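Local coordinates for protein adenylate kinase (Desulfovibrio gigas, PDB 2XB4) that probably catalyses the reversible transfer of the terminal phosphate group between ATP and AMP, giving two molecules of ADP, and carries a zinc ion, at residues G42-G46 and P66-E70; A92-F96 and Y190-M194. All blocks are in the same frame, centred on the assembly; numbering follows the deposited sequence.

Overall arrangement
The two contacts join different elements and differ in place and chemistry. Both are partly buried. Contact 1 lies further out, its centre about 21 Å from the centre of the chain. There loop 42-46, part of the predicted NMP-binding region, leans on helix 61-75. It has one aliphatic side chain at its middle and uses a water as its polar link. Contact 2 has its centre about 16 Å from the chain centre, joins helix 89-101 to segment 190-194, is mainly aromatic, and sends a tyrosine to the central sheet. The two meet where helix 61-75 packs on helix 89-101: Leu95 CD1 is 3.9 Å from Leu69 CD2 and also packs on Val68.

Contact 1: G42-G46 and P66-E70; sequences GTELG and PMVLE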
ATOM      1  N   GLY A  42     -18.316   2.155 -27.472  1.00 25.01           N
ATOM      2  CA  GLY A  42     -19.493   2.942 -28.048  1.00 24.58           C
ATOM      3  C   GLY A  42     -20.361   2.075 -29.046  1.00 23.84           C
ATOM      4  O   GLY A  42     -20.766   2.532 -30.160  1.00 25.57           O
ATOM      5  N   THR A  43     -20.583   0.811 -28.676  1.00 20.34           N
ATOM      6  CA  THR A  43     -21.549  -0.005 -29.413  1.00 16.99           C
ATOM      7  C   THR A  43     -22.885   0.713 -29.137  1.00 17.11           C
ATOM      8  O   THR A  43     -22.944   1.643 -28.264  1.00 16.36           O
ATOM      9  CB  THR A  43     -21.573  -1.475 -28.945  1.00 16.65           C
ATOM     10  OG1 THR A  43     -21.929  -1.527 -27.549  1.00 15.41           O
ATOM     11  CG2 THR A  43     -20.208  -2.212 -29.259  1.00 15.43           C
ATOM     12  N   GLU A  44     -23.926   0.389 -29.896  1.00 15.76           N
ATOM     13  CA  GLU A  44     -25.224   1.024 -29.633  0.50 17.34           C
ATOM     14  C   GLU A  44     -25.697   0.657 -28.206  1.00 16.86           C
ATOM     15  O   GLU A  44     -26.181   1.543 -27.486  1.00 16.52           O
ATOM     16  CB  GLU A  44     -26.277   0.704 -30.684  0.50 18.40           C
ATOM     17  CG  GLU A  44     -27.224   1.904 -31.136  0.50 21.72           C
ATOM     18  CD  GLU A  44     -26.531   3.323 -31.486  0.50 23.27           C
ATOM     19  OE1 GLU A  44     -25.664   3.513 -32.371  0.50 14.49           O
ATOM     20  OE2 GLU A  44     -26.893   4.307 -30.821  0.50 28.02           O
ATOM     21  N   LEU A  45     -25.474  -0.586 -27.768  1.00 14.59           N
ATOM     22  CA  LEU A  45     -25.851  -0.941 -26.415  1.00 13.98           C
ATOM     23  C   LEU A  45     -24.945  -0.182 -25.460  1.00 15.53           C
ATOM     24  O   LEU A  45     -25.447   0.295 -24.442  1.00 16.98           O
ATOM     25  CB  LEU A  45     -25.766  -2.444 -26.118  1.00 13.89           C
ATOM     26  CG  LEU A  45     -26.778  -3.345 -26.875  1.00 16.33           C
ATOM     27  CD1 LEU A  45     -26.333  -4.851 -26.835  1.00 16.81           C
ATOM     28  CD2 LEU A  45     -28.181  -3.183 -26.337  1.00 13.78           C
ATOM     29  N   GLY A  46     -23.638  -0.087 -25.737  1.00 13.64           N
ATOM     30  CA  GLY A  46     -22.740   0.621 -24.823  1.00 15.04           C
ATOM     31  C   GLY A  46     -23.071   2.114 -24.609  1.00 15.32           C
ATOM     32  O   GLY A  46     -22.841   2.638 -23.532  1.00 14.00           O
ATOM     33  N   PRO A  66     -28.393  -8.260 -23.347  1.00 15.14           N
ATOM     34  CA  PRO A  66     -27.935  -8.201 -24.776  1.00 15.16           C
ATOM     35  C   PRO A  66     -26.443  -7.897 -24.956  1.00 14.50           C
ATOM     36  O   PRO A  66     -25.814  -8.423 -25.887  1.00 15.46           O
ATOM     37  CB  PRO A  66     -28.791  -7.088 -25.392  1.00 16.54           C
ATOM     38  CG  PRO A  66     -29.943  -6.873 -24.501  1.00 20.04           C
ATOM     39  CD  PRO A  66     -29.685  -7.545 -23.144  1.00 16.10           C
ATOM     40  N   MET A  67     -25.878  -7.059 -24.103  1.00 13.77           N
ATOM     41  CA  MET A  67     -24.424  -6.885 -24.140  1.00 13.90           C
ATOM     42  C   MET A  67     -23.658  -8.155 -23.963  1.00 14.36           C
ATOM     43  O   MET A  67     -22.684  -8.384 -24.728  1.00 17.61           O
ATOM     44  CB  MET A  67     -23.954  -5.900 -23.061  1.00 11.66           C
ATOM     45  CG  MET A  67     -24.342  -4.530 -23.405  1.00 14.93           C
ATOM     46  SD  MET A  67     -23.685  -3.213 -22.262  1.00 24.37           S
ATOM     47  CE  MET A  67     -23.318  -1.973 -23.378  1.00 31.80           C
ATOM     48  N   VAL A  68     -24.001  -8.912 -22.914  1.00 13.80           N
ATOM     49  CA  VAL A  68     -23.334 -10.159 -22.665  1.00 13.56           C
ATOM     50  C   VAL A  68     -23.456 -11.058 -23.911  1.00 15.13           C
ATOM     51  O   VAL A  68     -22.454 -11.618 -24.410  1.00 13.96           O
ATOM     52  CB  VAL A  68     -23.899 -10.877 -21.376  1.00 14.32           C
ATOM     53  CG1 VAL A  68     -23.326 -12.312 -21.317  1.00 12.57           C
ATOM     54  CG2 VAL A  68     -23.587 -10.012 -20.117  1.00 12.73           C
ATOM     55  N   LEU A  69     -24.675 -11.195 -24.442  1.00 14.32           N
ATOM     56  CA  LEU A  69     -24.839 -12.113 -25.601  1.00 14.76           C
ATOM     57  C   LEU A  69     -24.033 -11.646 -26.818  1.00 15.21           C
ATOM     58  O   LEU A  69     -23.490 -12.513 -27.554  1.00 15.70           O
ATOM     59  CB  LEU A  69     -26.295 -12.198 -26.032  1.00 13.90           C
ATOM     60  CG  LEU A  69     -27.108 -13.336 -25.421  1.00 13.14           C
ATOM     61  CD1 LEU A  69     -26.750 -14.602 -26.225  1.00 15.37           C
ATOM     62  CD2 LEU A  69     -26.921 -13.449 -23.892  1.00 15.17           C
ATOM     63  N   GLU A  70     -23.949 -10.318 -27.053  1.00 15.95           N
ATOM     64  CA  GLU A  70     -23.170  -9.810 -28.171  1.00 17.92           C
ATOM     65  C   GLU A  70     -21.694 -10.159 -28.026  1.00 17.66           C
ATOM     66  O   GLU A  70     -21.011 -10.439 -29.018  1.00 17.97           O
ATOM     67  CB  GLU A  70     -23.276  -8.275 -28.325  1.00 17.70           C
ATOM     68  CG  GLU A  70     -24.621  -7.906 -28.915  1.00 25.23           C
ATOM     69  CD  GLU A  70     -24.711  -6.493 -29.537  1.00 30.72           C
ATOM     70  OE1 GLU A  70     -23.804  -5.598 -29.361  1.00 23.06           O
ATOM     71  OE2 GLU A  70     -25.794  -6.274 -30.175  1.00 34.08           O
TER
HETATM   72  O   HOH W   1     -24.914  -2.965 -29.689  1.00  6.13           O
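Leu45 reaches from the loop onto helix 61-75 and meets Pro66, Met67 and Glu70. Its CG stands anti to the carbonyl carbon (chi1 -67°), which carries the two methyls out to the helix. CD1 does most of the touching: Leu45 CD1 lies 3.6 Å from Pro66 CB, and the Leu45 side chain crosses that of Pro66 at about a right angle. The same methyl packs against the carboxylate end of Glu70, with Leu45 CD1 3.6 Å from Glu70 CD. Met67 runs alongside the base of the Leu45 side chain, Met67 CG lying 3.7 Å from Leu45 CB.

One water joins the two segments. It accepts from Leu45 N at 3.1 Å and donates to Glu70 OE1 at 2.9 Å, so the carboxylate is tied to the loop without a direct bond. Within the loop, Thr43 OG1 accepts from Gly46 N at 2.9 Å and also bonds to His38 ND1. The first bond holds the turn together; the second ties it to helix 31-40. Met67 packs on Ile34 and Ile39 of that helix. Gly42 closes helix 31-40 in a Schellman motif, and Thr43 starts the next turn as an ST motif, in the predicted NMP-binding region of the adenylate kinase fold.

Contact 2: A92-F96 and Y190-M194; sequences AQKLF and YYKNM
Ala92 and Tyr190 bring helix 89-101 and helix 184-192 closest here, with their CA atoms 7.6 Å apart. Two tyrosines reach across from the second helix. The methyl of Ala92 sits against both: Ala92 CB is 3.7 Å from Tyr190 CD2 and equally far from Tyr191 CE2. The two rings also pack on each other, with Tyr190 CD2 above the centre of the Tyr191 ring.

Tyr191 ends on the backbone of the first helix. Tyr191 OH donates a weak hydrogen bond to Ala92 O at 2.6 Å. That carbonyl already accepts from Phe96 N, so it serves both the helix and the tyrosine. Tyr190 crosses Gln93 and Phe96 at about a right angle. Tyr190 OH lies 3.6 Å from Gln93 CG, and Phe96 CB comes to the edge of the Tyr190 ring, near the ring plane. The amide of Gln93 turns to Glu97 for a hydrogen bond.

Phe96 and Met194 approach from opposite directions and form a Met-aromatic contact. Met194 SD lies over one face of the Phe96 ring, 3.7 Å from its centroid and 14° off the normal. The Met194 chain bends at chi3 (52°), which brings Met194 CE over the Phe96 ring as a CH-pi partner, 4.3 Å from the centroid. This methyl also lies over one face of the Tyr190 ring, toward its rim, and so bridges the two aromatics.

Tyr191 rests on Leu4 and Phe6 of strand 2-6 in the central parallel sheet, and Phe200 touches both Tyr191 and Met194. Leu95 and Ala92 pack on Pro86, part of the predicted AMP site, and Leu95 also meets Ile65 of helix 61-75.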
ATOM      1  N   ALA A  92     -29.941 -14.411 -13.775  1.00 12.40           N
ATOM      2  CA  ALA A  92     -29.646 -15.767 -14.248  1.00 13.17           C
ATOM      3  C   ALA A  92     -30.742 -16.254 -15.199  1.00 13.27           C
ATOM      4  O   ALA A  92     -30.469 -17.033 -16.195  1.00 13.84           O
ATOM      5  CB  ALA A  92     -29.577 -16.763 -13.055  1.00 13.81           C
ATOM      6  N   GLN A  93     -32.012 -15.975 -14.826  1.00 12.43           N
ATOM      7  CA  GLN A  93     -33.120 -16.478 -15.655  1.00 16.09           C
ATOM      8  C   GLN A  93     -33.137 -15.644 -17.011  1.00 16.00           C
ATOM      9  O   GLN A  93     -33.358 -16.185 -18.099  1.00 16.71           O
ATOM     10  CB  GLN A  93     -34.461 -16.315 -14.934  1.00 16.96           C
ATOM     11  CG  GLN A  93     -35.588 -16.675 -15.864  1.00 22.92           C
ATOM     12  CD  GLN A  93     -36.924 -16.650 -15.147  1.00 33.78           C
ATOM     13  OE1 GLN A  93     -36.983 -16.443 -13.924  1.00 38.18           O
ATOM     14  NE2 GLN A  93     -38.010 -16.832 -15.900  1.00 37.24           N
ATOM     15  N   LYS A  94     -32.934 -14.341 -16.934  1.00 14.65           N
ATOM     16  CA  LYS A  94     -32.935 -13.516 -18.221  1.00 15.19           C
ATOM     17  C   LYS A  94     -31.816 -14.010 -19.129  1.00 14.30           C
ATOM     18  O   LYS A  94     -31.999 -14.116 -20.394  1.00 15.59           O
ATOM     19  CB  LYS A  94     -32.813 -12.006 -17.943  1.00 12.59           C
ATOM     20  CG  LYS A  94     -34.143 -11.541 -17.320  1.00 14.00           C
ATOM     21  CD  LYS A  94     -34.007 -10.043 -16.840  1.00 23.05           C
ATOM     22  CE  LYS A  94     -35.422  -9.394 -16.827  1.00 28.23           C
ATOM     23  NZ  LYS A  94     -35.321  -8.277 -15.866  1.00 31.51           N
ATOM     24  N   LEU A  95     -30.670 -14.339 -18.518  1.00 12.81           N
ATOM     25  CA  LEU A  95     -29.539 -14.861 -19.317  1.00 12.90           C
ATOM     26  C   LEU A  95     -29.889 -16.223 -19.972  1.00 15.52           C
ATOM     27  O   LEU A  95     -29.648 -16.446 -21.159  1.00 14.76           O
ATOM     28  CB  LEU A  95     -28.261 -15.016 -18.478  1.00 12.61           C
ATOM     29  CG  LEU A  95     -27.002 -15.674 -19.130  1.00 15.54           C
ATOM     30  CD1 LEU A  95     -26.446 -14.695 -20.210  1.00 13.83           C
ATOM     31  CD2 LEU A  95     -25.884 -15.854 -18.098  1.00 15.43           C
ATOM     32  N   PHE A  96     -30.433 -17.136 -19.178  1.00 14.07           N
ATOM     33  CA  PHE A  96     -30.846 -18.406 -19.740  1.00 15.60           C
ATOM     34  C   PHE A  96     -31.842 -18.226 -20.944  1.00 15.18           C
ATOM     35  O   PHE A  96     -31.672 -18.850 -22.003  1.00 15.85           O
ATOM     36  CB  PHE A  96     -31.471 -19.271 -18.664  1.00 14.37           C
ATOM     37  CG  PHE A  96     -31.900 -20.596 -19.197  1.00 20.14           C
ATOM     38  CD1 PHE A  96     -30.946 -21.512 -19.675  1.00 22.03           C
ATOM     39  CD2 PHE A  96     -33.258 -20.900 -19.299  1.00 23.33           C
ATOM     40  CE1 PHE A  96     -31.401 -22.759 -20.242  1.00 24.37           C
ATOM     41  CE2 PHE A  96     -33.681 -22.166 -19.853  1.00 27.80           C
ATOM     42  CZ  PHE A  96     -32.710 -23.064 -20.290  1.00 24.45           C
ATOM     43  N   TYR A 190     -30.146 -22.310  -9.500  1.00 16.05           N
ATOM     44  CA  TYR A 190     -31.090 -22.271 -10.582  1.00 15.74           C
ATOM     45  C   TYR A 190     -30.521 -23.076 -11.772  1.00 16.36           C
ATOM     46  O   TYR A 190     -31.262 -23.890 -12.400  1.00 17.33           O
ATOM     47  CB  TYR A 190     -31.349 -20.819 -10.915  1.00 14.99           C
ATOM     48  CG  TYR A 190     -31.975 -20.583 -12.240  1.00 13.53           C
ATOM     49  CD1 TYR A 190     -33.387 -20.777 -12.439  1.00 15.62           C
ATOM     50  CD2 TYR A 190     -31.225 -20.076 -13.305  1.00 14.55           C
ATOM     51  CE1 TYR A 190     -33.941 -20.503 -13.665  1.00 19.09           C
ATOM     52  CE2 TYR A 190     -31.847 -19.820 -14.594  1.00 16.83           C
ATOM     53  CZ  TYR A 190     -33.158 -20.032 -14.721  1.00 19.03           C
ATOM     54  OH  TYR A 190     -33.799 -19.783 -15.901  1.00 22.15           O
ATOM     55  N   TYR A 191     -29.224 -22.947 -12.028  1.00 14.53           N
ATOM     56  CA  TYR A 191     -28.624 -23.773 -13.103  1.00 16.64           C
ATOM     57  C   TYR A 191     -28.514 -25.251 -12.659  1.00 15.15           C
ATOM     58  O   TYR A 191     -28.871 -26.119 -13.442  1.00 16.09           O
ATOM     59  CB  TYR A 191     -27.277 -23.241 -13.629  1.00 13.68           C
ATOM     60  CG  TYR A 191     -27.484 -21.895 -14.358  1.00 16.48           C
ATOM     61  CD1 TYR A 191     -27.976 -21.855 -15.667  1.00 19.96           C
ATOM     62  CD2 TYR A 191     -27.151 -20.673 -13.746  1.00 12.95           C
ATOM     63  CE1 TYR A 191     -28.261 -20.606 -16.302  1.00 19.17           C
ATOM     64  CE2 TYR A 191     -27.387 -19.466 -14.374  1.00 14.61           C
ATOM     65  CZ  TYR A 191     -27.981 -19.438 -15.603  1.00 17.22           C
ATOM     66  OH  TYR A 191     -28.127 -18.234 -16.187  1.00 20.58           O
ATOM     67  N   LYS A 192     -27.995 -25.527 -11.464  1.00 13.75           N
ATOM     68  CA  LYS A 192     -27.921 -26.885 -10.984  1.00 15.53           C
ATOM     69  C   LYS A 192     -29.241 -27.646 -11.201  1.00 17.31           C
ATOM     70  O   LYS A 192     -29.257 -28.829 -11.605  1.00 17.89           O
ATOM     71  CB  LYS A 192     -27.543 -26.905  -9.512  1.00 15.03           C
ATOM     72  CG  LYS A 192     -27.175 -28.244  -8.891  1.00 19.82           C
ATOM     73  CD  LYS A 192     -26.752 -28.053  -7.352  1.00 22.01           C
ATOM     74  CE  LYS A 192     -26.688 -29.484  -6.789  1.00 34.64           C
ATOM     75  NZ  LYS A 192     -26.097 -29.667  -5.410  1.00 39.63           N
ATOM     76  N   ASN A 193     -30.315 -26.987 -10.798  1.00 15.82           N
ATOM     77  CA  ASN A 193     -31.643 -27.584 -10.793  1.00 18.34           C
ATOM     78  C   ASN A 193     -32.234 -27.862 -12.163  1.00 18.22           C
ATOM     79  O   ASN A 193     -33.228 -28.558 -12.225  1.00 21.09           O
ATOM     80  CB  ASN A 193     -32.579 -26.779  -9.890  1.00 15.76           C
ATOM     81  CG  ASN A 193     -32.238 -27.026  -8.402  1.00 24.59           C
ATOM     82  OD1 ASN A 193     -31.780 -28.106  -8.055  1.00 27.86           O
ATOM     83  ND2 ASN A 193     -32.430 -26.044  -7.557  1.00 25.30           N
ATOM     84  N   MET A 194     -31.652 -27.339 -13.245  1.00 17.25           N
ATOM     85  CA  MET A 194     -32.176 -27.621 -14.583  1.00 18.92           C
ATOM     86  C   MET A 194     -31.133 -28.360 -15.425  1.00 18.17           C
ATOM     87  O   MET A 194     -31.361 -28.651 -16.609  1.00 17.39           O
ATOM     88  CB  MET A 194     -32.575 -26.309 -15.290  1.00 18.58           C
ATOM     89  CG  MET A 194     -31.354 -25.460 -15.655  1.00 22.75           C
ATOM     90  SD  MET A 194     -31.653 -24.026 -16.812  1.00 30.43           S
ATOM     91  CE  MET A 194     -32.974 -23.367 -15.838  1.00 24.30           C
TER